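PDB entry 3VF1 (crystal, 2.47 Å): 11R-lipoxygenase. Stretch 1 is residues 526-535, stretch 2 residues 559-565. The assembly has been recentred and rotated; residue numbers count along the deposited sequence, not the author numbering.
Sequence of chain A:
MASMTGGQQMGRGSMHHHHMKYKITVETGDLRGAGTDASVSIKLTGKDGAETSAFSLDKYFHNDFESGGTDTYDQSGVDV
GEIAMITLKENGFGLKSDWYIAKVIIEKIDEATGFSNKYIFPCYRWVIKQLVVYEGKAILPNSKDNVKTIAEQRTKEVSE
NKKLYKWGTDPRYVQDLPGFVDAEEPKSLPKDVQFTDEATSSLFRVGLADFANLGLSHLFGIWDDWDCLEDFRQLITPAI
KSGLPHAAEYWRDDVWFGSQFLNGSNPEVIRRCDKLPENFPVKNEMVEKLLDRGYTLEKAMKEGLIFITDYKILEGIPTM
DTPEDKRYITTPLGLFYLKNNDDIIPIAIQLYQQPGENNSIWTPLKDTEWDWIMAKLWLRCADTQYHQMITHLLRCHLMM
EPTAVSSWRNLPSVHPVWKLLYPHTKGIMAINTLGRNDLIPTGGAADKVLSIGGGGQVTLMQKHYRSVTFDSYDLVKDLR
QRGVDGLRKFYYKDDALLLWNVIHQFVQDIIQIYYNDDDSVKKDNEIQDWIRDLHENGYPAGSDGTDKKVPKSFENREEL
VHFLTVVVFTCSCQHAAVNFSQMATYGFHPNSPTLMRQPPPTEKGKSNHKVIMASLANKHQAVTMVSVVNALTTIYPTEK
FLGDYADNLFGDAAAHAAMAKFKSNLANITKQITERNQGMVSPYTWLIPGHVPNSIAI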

ATOM      1  N   GLU A 526     -13.636 -23.224   0.027  1.00 35.07           N
ATOM      2  CA  GLU A 526     -12.315 -22.634  -0.165  1.00 37.69           C
ATOM      3  C   GLU A 526     -12.233 -21.176   0.297  1.00 36.73           C
ATOM      4  O   GLU A 526     -11.224 -20.763   0.867  1.00 37.09           O
ATOM      5  CB  GLU A 526     -11.883 -22.769  -1.627  1.00 35.02           C
ATOM      6  CG  GLU A 526     -11.530 -24.198  -2.010  1.00 37.00           C
ATOM      7  CD  GLU A 526     -11.247 -24.370  -3.489  1.00 42.10           C
ATOM      8  OE1 GLU A 526     -11.489 -23.421  -4.263  1.00 40.63           O
ATOM      9  OE2 GLU A 526     -10.780 -25.461  -3.878  1.00 44.04           O
ATOM     10  N   ILE A 527     -13.285 -20.400   0.057  1.00 34.30           N
ATOM     11  CA  ILE A 527     -13.313 -19.019   0.523  1.00 32.49           C
ATOM     12  C   ILE A 527     -13.505 -18.992   2.034  1.00 36.29           C
ATOM     13  O   ILE A 527     -13.062 -18.062   2.711  1.00 35.42           O
ATOM     14  CB  ILE A 527     -14.436 -18.197  -0.150  1.00 35.30           C
ATOM     15  CG1 ILE A 527     -14.131 -16.699  -0.063  1.00 37.12           C
ATOM     16  CG2 ILE A 527     -15.785 -18.496   0.487  1.00 33.08           C
ATOM     17  CD1 ILE A 527     -12.936 -16.261  -0.889  1.00 35.57           C
ATOM     18  N   GLN A 528     -14.165 -20.020   2.560  1.00 36.79           N
ATOM     19  CA  GLN A 528     -14.390 -20.131   3.996  1.00 36.63           C
ATOM     20  C   GLN A 528     -13.085 -20.460   4.714  1.00 37.83           C
ATOM     21  O   GLN A 528     -12.860 -20.020   5.841  1.00 39.41           O
ATOM     22  CB  GLN A 528     -15.444 -21.200   4.291  1.00 36.70           C
ATOM     23  CG  GLN A 528     -16.783 -20.944   3.615  1.00 38.12           C
ATOM     24  CD  GLN A 528     -17.438 -19.654   4.072  1.00 36.84           C
ATOM     25  OE1 GLN A 528     -17.141 -19.141   5.147  1.00 37.18           O
ATOM     26  NE2 GLN A 528     -18.332 -19.123   3.248  1.00 35.61           N
ATOM     27  N   ASP A 529     -12.227 -21.237   4.059  1.00 38.58           N
ATOM     28  CA  ASP A 529     -10.898 -21.518   4.589  1.00 40.50           C
ATOM     29  C   ASP A 529     -10.078 -20.235   4.579  1.00 36.58           C
ATOM     30  O   ASP A 529      -9.342 -19.944   5.521  1.00 36.43           O
ATOM     31  CB  ASP A 529     -10.194 -22.587   3.749  1.00 40.25           C
ATOM     32  CG  ASP A 529     -10.864 -23.944   3.845  1.00 45.78           C
ATOM     33  OD1 ASP A 529     -11.506 -24.219   4.881  1.00 45.55           O
ATOM     34  OD2 ASP A 529     -10.745 -24.737   2.887  1.00 41.61           O
ATOM     35  N   TRP A 530     -10.221 -19.474   3.500  1.00 34.73           N
ATOM     36  CA  TRP A 530      -9.508 -18.216   3.335  1.00 36.89           C
ATOM     37  C   TRP A 530      -9.817 -17.248   4.473  1.00 36.64           C
ATOM     38  O   TRP A 530      -8.910 -16.779   5.162  1.00 34.67           O
ATOM     39  CB  TRP A 530      -9.882 -17.583   1.993  1.00 34.36           C
ATOM     40  CG  TRP A 530      -9.133 -16.326   1.687  1.00 37.02           C
ATOM     41  CD1 TRP A 530      -7.797 -16.209   1.452  1.00 37.89           C
ATOM     42  CD2 TRP A 530      -9.679 -15.006   1.571  1.00 37.06           C
ATOM     43  NE1 TRP A 530      -7.473 -14.900   1.199  1.00 36.97           N
ATOM     44  CE2 TRP A 530      -8.613 -14.140   1.266  1.00 36.69           C
ATOM     45  CE3 TRP A 530     -10.966 -14.473   1.695  1.00 37.87           C
ATOM     46  CZ2 TRP A 530      -8.790 -12.771   1.085  1.00 34.83           C
ATOM     47  CZ3 TRP A 530     -11.141 -13.113   1.514  1.00 38.17           C
ATOM     48  CH2 TRP A 530     -10.059 -12.278   1.214  1.00 35.92           C
ATOM     49  N   ILE A 531     -11.098 -16.954   4.678  1.00 35.97           N
ATOM     50  CA  ILE A 531     -11.496 -15.967   5.677  1.00 36.40           C
ATOM     51  C   ILE A 531     -11.276 -16.479   7.098  1.00 37.09           C
ATOM     52  O   ILE A 531     -11.030 -15.695   8.012  1.00 38.56           O
ATOM     53  CB  ILE A 531     -12.973 -15.540   5.505  1.00 36.29           C
ATOM     54  CG1 ILE A 531     -13.272 -14.297   6.347  1.00 42.08           C
ATOM     55  CG2 ILE A 531     -13.913 -16.676   5.886  1.00 39.94           C
ATOM     56  CD1 ILE A 531     -12.459 -13.076   5.961  1.00 35.80           C
ATOM     57  N   ARG A 532     -11.359 -17.792   7.282  1.00 37.08           N
ATOM     58  CA  ARG A 532     -11.137 -18.384   8.596  1.00 41.42           C
ATOM     59  C   ARG A 532      -9.662 -18.303   8.984  1.00 38.58           C
ATOM     60  O   ARG A 532      -9.326 -18.129  10.156  1.00 37.38           O
ATOM     61  CB  ARG A 532     -11.605 -19.841   8.627  1.00 42.36           C
ATOM     62  CG  ARG A 532     -11.327 -20.532   9.957  1.00 47.48           C
ATOM     63  CD  ARG A 532     -12.049 -21.869  10.088  1.00 50.74           C
ATOM     64  NE  ARG A 532     -11.651 -22.830   9.060  1.00 53.25           N
ATOM     65  CZ  ARG A 532     -12.365 -23.130   7.975  1.00 54.02           C
ATOM     66  NH1 ARG A 532     -13.542 -22.557   7.745  1.00 49.29           N
ATOM     67  NH2 ARG A 532     -11.897 -24.017   7.109  1.00 51.91           N
ATOM     68  N   ASP A 533      -8.786 -18.428   7.995  1.00 34.56           N
ATOM     69  CA  ASP A 533      -7.351 -18.354   8.241  1.00 35.51           C
ATOM     70  C   ASP A 533      -6.948 -16.926   8.603  1.00 37.39           C
ATOM     71  O   ASP A 533      -6.033 -16.710   9.398  1.00 38.75           O
ATOM     72  CB  ASP A 533      -6.577 -18.829   7.010  1.00 37.45           C
ATOM     73  CG  ASP A 533      -5.148 -19.218   7.334  1.00 40.03           C
ATOM     74  OD1 ASP A 533      -4.820 -19.338   8.532  1.00 40.24           O
ATOM     75  OD2 ASP A 533      -4.359 -19.418   6.387  1.00 41.94           O
ATOM     76  N   LEU A 534      -7.638 -15.952   8.017  1.00 34.53           N
ATOM     77  CA  LEU A 534      -7.396 -14.547   8.323  1.00 36.53           C
ATOM     78  C   LEU A 534      -7.861 -14.210   9.735  1.00 37.00           C
ATOM     79  O   LEU A 534      -7.158 -13.532  10.485  1.00 35.14           O
ATOM     80  CB  LEU A 534      -8.123 -13.652   7.317  1.00 32.89           C
ATOM     81  CG  LEU A 534      -7.598 -13.690   5.884  1.00 31.29           C
ATOM     82  CD1 LEU A 534      -8.516 -12.912   4.955  1.00 34.31           C
ATOM     83  CD2 LEU A 534      -6.180 -13.147   5.820  1.00 30.74           C
ATOM     84  N   HIS A 535      -9.050 -14.687  10.091  1.00 37.27           N
ATOM     85  CA  HIS A 535      -9.632 -14.403  11.396  1.00 36.37           C
ATOM     86  C   HIS A 535      -8.777 -14.959  12.529  1.00 34.44           C
ATOM     87  O   HIS A 535      -8.673 -14.353  13.595  1.00 39.15           O
ATOM     88  CB  HIS A 535     -11.040 -14.993  11.486  1.00 40.48           C
ATOM     89  CG  HIS A 535     -11.650 -14.889  12.848  1.00 41.36           C
ATOM     90  ND1 HIS A 535     -12.411 -13.809  13.244  1.00 41.15           N
ATOM     91  CD2 HIS A 535     -11.606 -15.726  13.911  1.00 42.26           C
ATOM     92  CE1 HIS A 535     -12.813 -13.988  14.488  1.00 44.14           C
ATOM     93  NE2 HIS A 535     -12.338 -15.144  14.918  1.00 45.67           N
TER
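Stretch 2, residues 559-565: ELVHFLT

Residues 559-565 are helical and lie across the helix of residues 526-535 with their N-to-C directions 53° apart. The axes come no closer than 13.1 Å, and even the nearest CA atoms, those of Ile527 and Leu560, are 9.2 Å apart, so the gap is bridged by side chains, with no backbone atom in contact. No hydrogen bond crosses it; the contact is wholly apolar.

Phe563 is the centrepiece. Its CA-to-CB bond points toward the first helix, and with chi1 at -168° (t) and chi2 at 89° the ring reaches in among the side chains of Trp530, Ile531 and Leu534. Ile531 CD1, placed by the t,p rotamer, lies over one face of the Phe563 ring, 4.1 Å from the ring centroid and 14° off the normal, a CH-pi contact. Trp530, also t (chi2 66°), reaches the edge of the same ring, Trp530 CH2 lying 3.7 Å from Phe563 CE2, with the two ring planes nearly perpendicular at 88°. Leu534 (m,t) brings its CD1 to 3.9 Å from Phe563 CE2.

Leu560 and Leu564 leave their helix sideways, and their rotamers bring their ends nearer. Leu560 (t,p) places CD1 4.1 Å from Ile527 CG1, while Leu564 (m,t) sets CD2 3.7 Å from Trp530 CH2. Out of reach of the first helix, Thr565 adopts m (chi1 -65°), and its OG1 donates a hydrogen bond to Val561 O at 2.8 Å within its own helix.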

ATOM      1  N   GLU A 559     -21.259  -9.333   2.245  1.00 37.55           N
ATOM      2  CA  GLU A 559     -20.113  -9.376   3.148  1.00 37.74           C
ATOM      3  C   GLU A 559     -18.835  -9.643   2.370  1.00 35.87           C
ATOM      4  O   GLU A 559     -17.798  -9.032   2.631  1.00 33.65           O
ATOM      5  CB  GLU A 559     -20.293 -10.468   4.204  1.00 41.57           C
ATOM      6  CG  GLU A 559     -21.350 -10.169   5.250  1.00 49.54           C
ATOM      7  CD  GLU A 559     -21.486 -11.286   6.270  1.00 61.19           C
ATOM      8  OE1 GLU A 559     -20.530 -12.080   6.416  1.00 53.50           O
ATOM      9  OE2 GLU A 559     -22.548 -11.371   6.923  1.00 65.37           O
ATOM     10  N   LEU A 560     -18.917 -10.563   1.415  1.00 34.74           N
ATOM     11  CA  LEU A 560     -17.764 -10.946   0.612  1.00 36.89           C
ATOM     12  C   LEU A 560     -17.278  -9.775  -0.241  1.00 32.47           C
ATOM     13  O   LEU A 560     -16.080  -9.506  -0.319  1.00 30.41           O
ATOM     14  CB  LEU A 560     -18.119 -12.134  -0.283  1.00 33.29           C
ATOM     15  CG  LEU A 560     -17.016 -12.626  -1.219  1.00 33.30           C
ATOM     16  CD1 LEU A 560     -15.760 -12.974  -0.437  1.00 32.62           C
ATOM     17  CD2 LEU A 560     -17.499 -13.824  -2.019  1.00 34.30           C
ATOM     18  N   VAL A 561     -18.215  -9.081  -0.878  1.00 30.73           N
ATOM     19  CA  VAL A 561     -17.877  -7.950  -1.731  1.00 33.13           C
ATOM     20  C   VAL A 561     -17.214  -6.836  -0.925  1.00 35.10           C
ATOM     21  O   VAL A 561     -16.195  -6.284  -1.339  1.00 30.23           O
ATOM     22  CB  VAL A 561     -19.123  -7.390  -2.446  1.00 33.09           C
ATOM     23  CG1 VAL A 561     -18.803  -6.064  -3.124  1.00 33.71           C
ATOM     24  CG2 VAL A 561     -19.648  -8.398  -3.458  1.00 31.69           C
ATOM     25  N   HIS A 562     -17.792  -6.509   0.225  1.00 33.15           N
ATOM     26  CA  HIS A 562     -17.258  -5.434   1.053  1.00 32.07           C
ATOM     27  C   HIS A 562     -15.815  -5.711   1.448  1.00 30.62           C
ATOM     28  O   HIS A 562     -14.937  -4.875   1.244  1.00 32.20           O
ATOM     29  CB  HIS A 562     -18.101  -5.243   2.313  1.00 33.73           C
ATOM     30  CG  HIS A 562     -17.583  -4.170   3.221  1.00 34.83           C
ATOM     31  ND1 HIS A 562     -17.750  -2.828   2.956  1.00 34.63           N
ATOM     32  CD2 HIS A 562     -16.890  -4.242   4.381  1.00 35.67           C
ATOM     33  CE1 HIS A 562     -17.189  -2.119   3.920  1.00 32.97           C
ATOM     34  NE2 HIS A 562     -16.659  -2.952   4.796  1.00 35.19           N
ATOM     35  N   PHE A 563     -15.574  -6.888   2.016  1.00 28.55           N
ATOM     36  CA  PHE A 563     -14.243  -7.238   2.493  1.00 27.24           C
ATOM     37  C   PHE A 563     -13.216  -7.161   1.369  1.00 26.37           C
ATOM     38  O   PHE A 563     -12.095  -6.706   1.578  1.00 28.72           O
ATOM     39  CB  PHE A 563     -14.238  -8.638   3.107  1.00 28.53           C
ATOM     40  CG  PHE A 563     -12.982  -8.959   3.863  1.00 30.28           C
ATOM     41  CD1 PHE A 563     -12.875  -8.662   5.212  1.00 30.64           C
ATOM     42  CD2 PHE A 563     -11.904  -9.549   3.225  1.00 30.48           C
ATOM     43  CE1 PHE A 563     -11.720  -8.952   5.912  1.00 28.43           C
ATOM     44  CE2 PHE A 563     -10.745  -9.843   3.921  1.00 30.60           C
ATOM     45  CZ  PHE A 563     -10.653  -9.543   5.265  1.00 28.93           C
ATOM     46  N   LEU A 564     -13.603  -7.600   0.176  1.00 28.57           N
ATOM     47  CA  LEU A 564     -12.696  -7.589  -0.966  1.00 29.00           C
ATOM     48  C   LEU A 564     -12.493  -6.171  -1.490  1.00 29.67           C
ATOM     49  O   LEU A 564     -11.417  -5.829  -1.978  1.00 31.25           O
ATOM     50  CB  LEU A 564     -13.229  -8.491  -2.081  1.00 30.51           C
ATOM     51  CG  LEU A 564     -13.299  -9.982  -1.742  1.00 30.03           C
ATOM     52  CD1 LEU A 564     -13.976 -10.750  -2.865  1.00 29.21           C
ATOM     53  CD2 LEU A 564     -11.913 -10.539  -1.472  1.00 28.90           C
ATOM     54  N   THR A 565     -13.533  -5.347  -1.390  1.00 28.67           N
ATOM     55  CA  THR A 565     -13.435  -3.950  -1.788  1.00 27.29           C
ATOM     56  C   THR A 565     -12.390  -3.248  -0.925  1.00 30.36           C
ATOM     57  O   THR A 565     -11.580  -2.467  -1.424  1.00 30.85           O
ATOM     58  CB  THR A 565     -14.785  -3.224  -1.644  1.00 28.36           C
ATOM     59  OG1 THR A 565     -15.737  -3.787  -2.557  1.00 32.96           O
ATOM     60  CG2 THR A 565     -14.636  -1.740  -1.939  1.00 26.02           C
TER